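Local coordinates for xylose isomerase-like TIM barrel domain-containing protein (Thermus thermophilus, PDB 3AYV) that is of unknown biochemical function but binds zinc ions in a TIM barrel of the AP endonuclease 2 family and probably helps protect against oxidative stress, at residues L157-F169 / P183-D196. Sequence-based numbering, arbitrary orientation.
With ZN (zinc ion), chain F; ZN (zinc ion), chain G.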
# COMPACT_ATOMS: atom_id res chain seq x y z
N LEU A 157 -7.40 -11.48 4.05
CA LEU A 157 -7.05 -10.09 3.75
C LEU A 157 -5.99 -9.62 4.74
O LEU A 157 -6.17 -9.74 5.96
CB LEU A 157 -8.29 -9.22 3.87
CG LEU A 157 -8.14 -7.74 3.56
CD1 LEU A 157 -7.72 -7.57 2.09
CD2 LEU A 157 -9.48 -7.05 3.88
N GLY A 158 -4.89 -9.08 4.23
CA GLY A 158 -3.86 -8.58 5.13
C GLY A 158 -3.95 -7.06 5.27
O GLY A 158 -4.79 -6.43 4.61
N PHE A 159 -3.07 -6.51 6.10
CA PHE A 159 -3.02 -5.08 6.41
C PHE A 159 -1.64 -4.50 6.06
O PHE A 159 -0.60 -5.10 6.36
CB PHE A 159 -3.34 -4.86 7.89
CG PHE A 159 -3.21 -3.42 8.34
CD1 PHE A 159 -3.92 -2.41 7.69
CD2 PHE A 159 -2.35 -3.08 9.39
CE1 PHE A 159 -3.79 -1.06 8.08
CE2 PHE A 159 -2.23 -1.74 9.81
CZ PHE A 159 -2.95 -0.73 9.14
N CYS A 160 -1.64 -3.35 5.38
CA CYS A 160 -0.44 -2.58 5.10
C CYS A 160 -0.52 -1.29 5.91
O CYS A 160 -1.47 -0.51 5.74
CB CYS A 160 -0.37 -2.26 3.59
SG CYS A 160 1.01 -1.11 3.20
N PHE A 161 0.46 -1.05 6.79
CA PHE A 161 0.45 0.14 7.62
C PHE A 161 1.30 1.23 6.99
O PHE A 161 2.50 1.04 6.72
CB PHE A 161 0.99 -0.16 9.03
CG PHE A 161 1.10 1.06 9.95
CD1 PHE A 161 0.06 1.99 10.06
CD2 PHE A 161 2.27 1.27 10.70
CE1 PHE A 161 0.19 3.09 10.91
CE2 PHE A 161 2.39 2.34 11.56
CZ PHE A 161 1.35 3.27 11.67
N ASP A 162 0.67 2.39 6.81
CA ASP A 162 1.35 3.59 6.40
C ASP A 162 1.28 4.59 7.54
O ASP A 162 0.23 5.17 7.78
CB ASP A 162 0.66 4.17 5.16
CG ASP A 162 1.44 5.34 4.57
OD1 ASP A 162 1.74 6.32 5.27
OD2 ASP A 162 1.78 5.27 3.39
N ALA A 163 2.40 4.80 8.23
CA ALA A 163 2.40 5.63 9.44
C ALA A 163 2.12 7.11 9.17
O ALA A 163 1.51 7.79 9.98
CB ALA A 163 3.74 5.47 10.23
N ALA A 164 2.59 7.60 8.03
CA ALA A 164 2.35 9.01 7.67
C ALA A 164 0.86 9.28 7.43
O ALA A 164 0.35 10.33 7.82
CB ALA A 164 3.17 9.39 6.45
N HIS A 165 0.17 8.33 6.80
CA HIS A 165 -1.27 8.51 6.61
C HIS A 165 -1.95 8.59 7.96
O HIS A 165 -2.85 9.41 8.13
CB HIS A 165 -1.87 7.36 5.79
CG HIS A 165 -1.45 7.36 4.36
ND1 HIS A 165 -1.78 6.34 3.50
CD2 HIS A 165 -0.70 8.24 3.64
CE1 HIS A 165 -1.26 6.58 2.31
NE2 HIS A 165 -0.59 7.73 2.37
N ALA A 166 -1.55 7.75 8.92
CA ALA A 166 -2.13 7.85 10.26
C ALA A 166 -1.85 9.23 10.90
O ALA A 166 -2.73 9.84 11.51
CB ALA A 166 -1.61 6.72 11.16
N ARG A 167 -0.64 9.71 10.70
CA ARG A 167 -0.21 10.96 11.34
C ARG A 167 -0.91 12.16 10.73
O ARG A 167 -1.35 13.05 11.47
CB ARG A 167 1.30 11.12 11.19
CG ARG A 167 1.88 12.42 11.81
CD ARG A 167 1.63 12.57 13.31
NE ARG A 167 2.29 13.78 13.82
CZ ARG A 167 3.38 13.78 14.59
NH1 ARG A 167 3.93 12.63 14.96
NH2 ARG A 167 3.91 14.93 15.00
N VAL A 168 -1.02 12.21 9.40
CA VAL A 168 -1.58 13.41 8.78
C VAL A 168 -3.07 13.34 8.47
O VAL A 168 -3.73 14.38 8.40
CB VAL A 168 -0.77 13.89 7.56
CG1 VAL A 168 0.75 13.99 7.91
CG2 VAL A 168 -0.97 13.01 6.35
N PHE A 169 -3.63 12.14 8.31
CA PHE A 169 -5.05 12.05 7.89
C PHE A 169 -6.03 11.53 8.97
O PHE A 169 -7.24 11.78 8.87
CB PHE A 169 -5.19 11.19 6.62
CG PHE A 169 -4.45 11.71 5.42
CD1 PHE A 169 -4.52 13.07 5.06
CD2 PHE A 169 -3.67 10.86 4.65
CE1 PHE A 169 -3.85 13.55 3.94
CE2 PHE A 169 -3.00 11.33 3.50
CZ PHE A 169 -3.09 12.69 3.16
N PRO A 183 0.31 -5.46 10.87
CA PRO A 183 0.66 -5.29 9.45
C PRO A 183 1.73 -6.27 8.98
O PRO A 183 2.77 -6.42 9.64
CB PRO A 183 1.20 -3.84 9.38
CG PRO A 183 1.63 -3.51 10.77
CD PRO A 183 0.67 -4.28 11.68
N GLU A 184 1.50 -6.89 7.84
CA GLU A 184 2.51 -7.75 7.26
C GLU A 184 3.36 -7.00 6.24
O GLU A 184 4.33 -7.56 5.72
CB GLU A 184 1.88 -9.03 6.69
CG GLU A 184 1.03 -8.85 5.45
CD GLU A 184 0.10 -10.02 5.21
OE1 GLU A 184 0.24 -10.66 4.16
OE2 GLU A 184 -0.78 -10.29 6.07
N HIS A 185 3.02 -5.73 6.00
CA HIS A 185 3.55 -4.95 4.89
C HIS A 185 3.59 -3.53 5.42
O HIS A 185 2.62 -3.07 6.04
CB HIS A 185 2.57 -5.02 3.71
CG HIS A 185 3.20 -4.91 2.37
ND1 HIS A 185 3.04 -3.80 1.56
CD2 HIS A 185 3.94 -5.78 1.65
CE1 HIS A 185 3.65 -4.00 0.41
NE2 HIS A 185 4.22 -5.19 0.45
N LEU A 186 4.72 -2.85 5.24
CA LEU A 186 4.82 -1.49 5.75
C LEU A 186 5.17 -0.53 4.64
O LEU A 186 6.04 -0.82 3.81
CB LEU A 186 5.83 -1.37 6.90
CG LEU A 186 5.20 -1.95 8.18
CD1 LEU A 186 5.67 -3.38 8.39
CD2 LEU A 186 5.42 -1.06 9.42
N HIS A 187 4.43 0.58 4.61
CA HIS A 187 4.74 1.68 3.71
C HIS A 187 5.51 2.71 4.50
O HIS A 187 4.99 3.27 5.47
CB HIS A 187 3.44 2.26 3.14
CG HIS A 187 2.94 1.53 1.94
ND1 HIS A 187 1.86 1.98 1.20
CD2 HIS A 187 3.37 0.41 1.32
CE1 HIS A 187 1.63 1.14 0.21
NE2 HIS A 187 2.54 0.19 0.25
N LEU A 188 6.76 2.93 4.10
CA LEU A 188 7.68 3.75 4.88
C LEU A 188 8.05 5.05 4.20
O LEU A 188 8.37 5.07 3.02
CB LEU A 188 8.97 2.98 5.14
CG LEU A 188 8.83 1.67 5.94
CD1 LEU A 188 10.24 1.09 6.04
CD2 LEU A 188 8.27 1.94 7.31
N ASN A 189 7.98 6.12 4.98
CA ASN A 189 8.49 7.43 4.59
C ASN A 189 8.38 8.33 5.81
O ASN A 189 8.01 7.83 6.88
CB ASN A 189 7.75 8.00 3.36
CG ASN A 189 6.24 8.12 3.55
OD1 ASN A 189 5.77 8.44 4.65
ND2 ASN A 189 5.49 7.85 2.49
N ASP A 190 8.71 9.62 5.67
CA ASP A 190 8.51 10.56 6.76
C ASP A 190 7.72 11.80 6.31
O ASP A 190 7.57 12.06 5.11
CB ASP A 190 9.84 10.94 7.43
CG ASP A 190 9.71 11.07 8.95
OD1 ASP A 190 8.58 11.23 9.46
OD2 ASP A 190 10.76 11.09 9.64
N THR A 191 7.23 12.52 7.29
CA THR A 191 6.35 13.65 7.07
C THR A 191 6.69 14.71 8.11
O THR A 191 7.22 14.40 9.18
CB THR A 191 4.86 13.24 7.22
OG1 THR A 191 4.05 14.42 7.27
CG2 THR A 191 4.63 12.40 8.50
N ASP A 192 6.37 15.97 7.79
CA ASP A 192 6.45 17.05 8.77
C ASP A 192 5.28 17.09 9.76
O ASP A 192 5.22 17.96 10.64
CB ASP A 192 6.60 18.39 8.05
CG ASP A 192 5.46 18.69 7.06
OD1 ASP A 192 4.47 17.93 6.96
OD2 ASP A 192 5.56 19.73 6.38
N GLY A 193 4.35 16.14 9.62
CA GLY A 193 3.18 16.10 10.45
C GLY A 193 2.01 16.90 9.91
O GLY A 193 0.97 16.97 10.58
N VAL A 194 2.19 17.52 8.74
CA VAL A 194 1.14 18.35 8.14
C VAL A 194 0.69 17.79 6.79
O VAL A 194 -0.51 17.61 6.56
CB VAL A 194 1.60 19.83 7.96
CG1 VAL A 194 0.44 20.68 7.36
CG2 VAL A 194 2.02 20.42 9.32
N TYR A 195 1.65 17.51 5.91
CA TYR A 195 1.35 16.94 4.60
C TYR A 195 1.94 15.55 4.48
O TYR A 195 2.96 15.24 5.12
CB TYR A 195 1.89 17.82 3.46
CG TYR A 195 1.25 19.17 3.48
CD1 TYR A 195 -0.03 19.36 2.98
CD2 TYR A 195 1.91 20.25 4.06
CE1 TYR A 195 -0.66 20.60 3.06
CE2 TYR A 195 1.31 21.50 4.12
CZ TYR A 195 0.02 21.67 3.61
OH TYR A 195 -0.60 22.89 3.69
N ASP A 196 1.35 14.74 3.61
CA ASP A 196 1.91 13.44 3.27
C ASP A 196 3.11 13.63 2.33
O ASP A 196 2.99 13.55 1.12
CB ASP A 196 0.84 12.58 2.63
CG ASP A 196 1.25 11.12 2.52
OD1 ASP A 196 2.10 10.62 3.29
OD2 ASP A 196 0.70 10.49 1.65
ZN ZN F . 1.14 4.25 1.65
ZN ZN G . 1.07 8.47 1.06
O HOH W 1 -1.50 -8.21 7.74
O HOH W 2 4.49 2.88 8.03
O HOH W 3 2.60 8.07 2.84
O HOH W 4 4.73 6.42 6.13
O HOH W 5 0.38 15.56 12.96
O HOH W 6 0.77 4.13 -0.85
O HOH W 7 1.49 6.38 0.57
O HOH W 8 -0.26 8.81 -0.64
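Asp-162 and His-187 meet across two parallel strands and share one zinc ion. Asp-162 OD2 binds it at 2.1 Å and His-187 ND1 at 2.4 Å, with the carboxylate nearly perpendicular to the imidazole and OD2 at the ring edge. Cys-160 SG sits over the centre of one face of the same imidazole, 3.4 Å from the centroid; its chi1 of 172°, anti to the backbone N, carries the sulfur toward that ring, whose NE2 is tied to Glu-27. A second zinc ion joins His-165 NE2 to Asp-196 OD2, the ring and carboxylate planes 72° apart. Water 7 bridges the two metals, while water 3, on the second zinc, lies close to Asp-162 OD2 and Asp-196 OD1 and accepts from Asn-189 ND2, which also bonds Glu-223. Asp-162 OD1 caps the helix, met from above the carboxylate plane by His-165 N; the His-165 ring lies with one face over Asp-162 CG and is held on its ND1 side by Asn-137.

On the barrel's outer side, Pro-183 CB wedges against Phe-159 CD2 and Phe-161 CB. Backbone bonds from Phe-161 N to His-185 O and from His-187 N to Phe-161 O (2.9 Å) zip the strands. Farther along, Val-168 CG1 and Thr-191 OG1 meet tip to tip at 3.4 Å, and Thr-191 CG2 rests on Ala-164 CB. The hydroxyl accepts from Gly-193 N in an ST turn, so an alanine here would probably leave that amide without its acceptor and open a gap against Ala-164 and Val-168.

Glu-136 and Glu-223 complete the first zinc site, and His-198 joins the second. Strands 132-136 and 219-222 flank the pair, whose strand-end ligands Asp-162 and His-187 set the zinc at the barrel's C-terminal mouth, where helix 163-169 packs against the loop after strand 185-188.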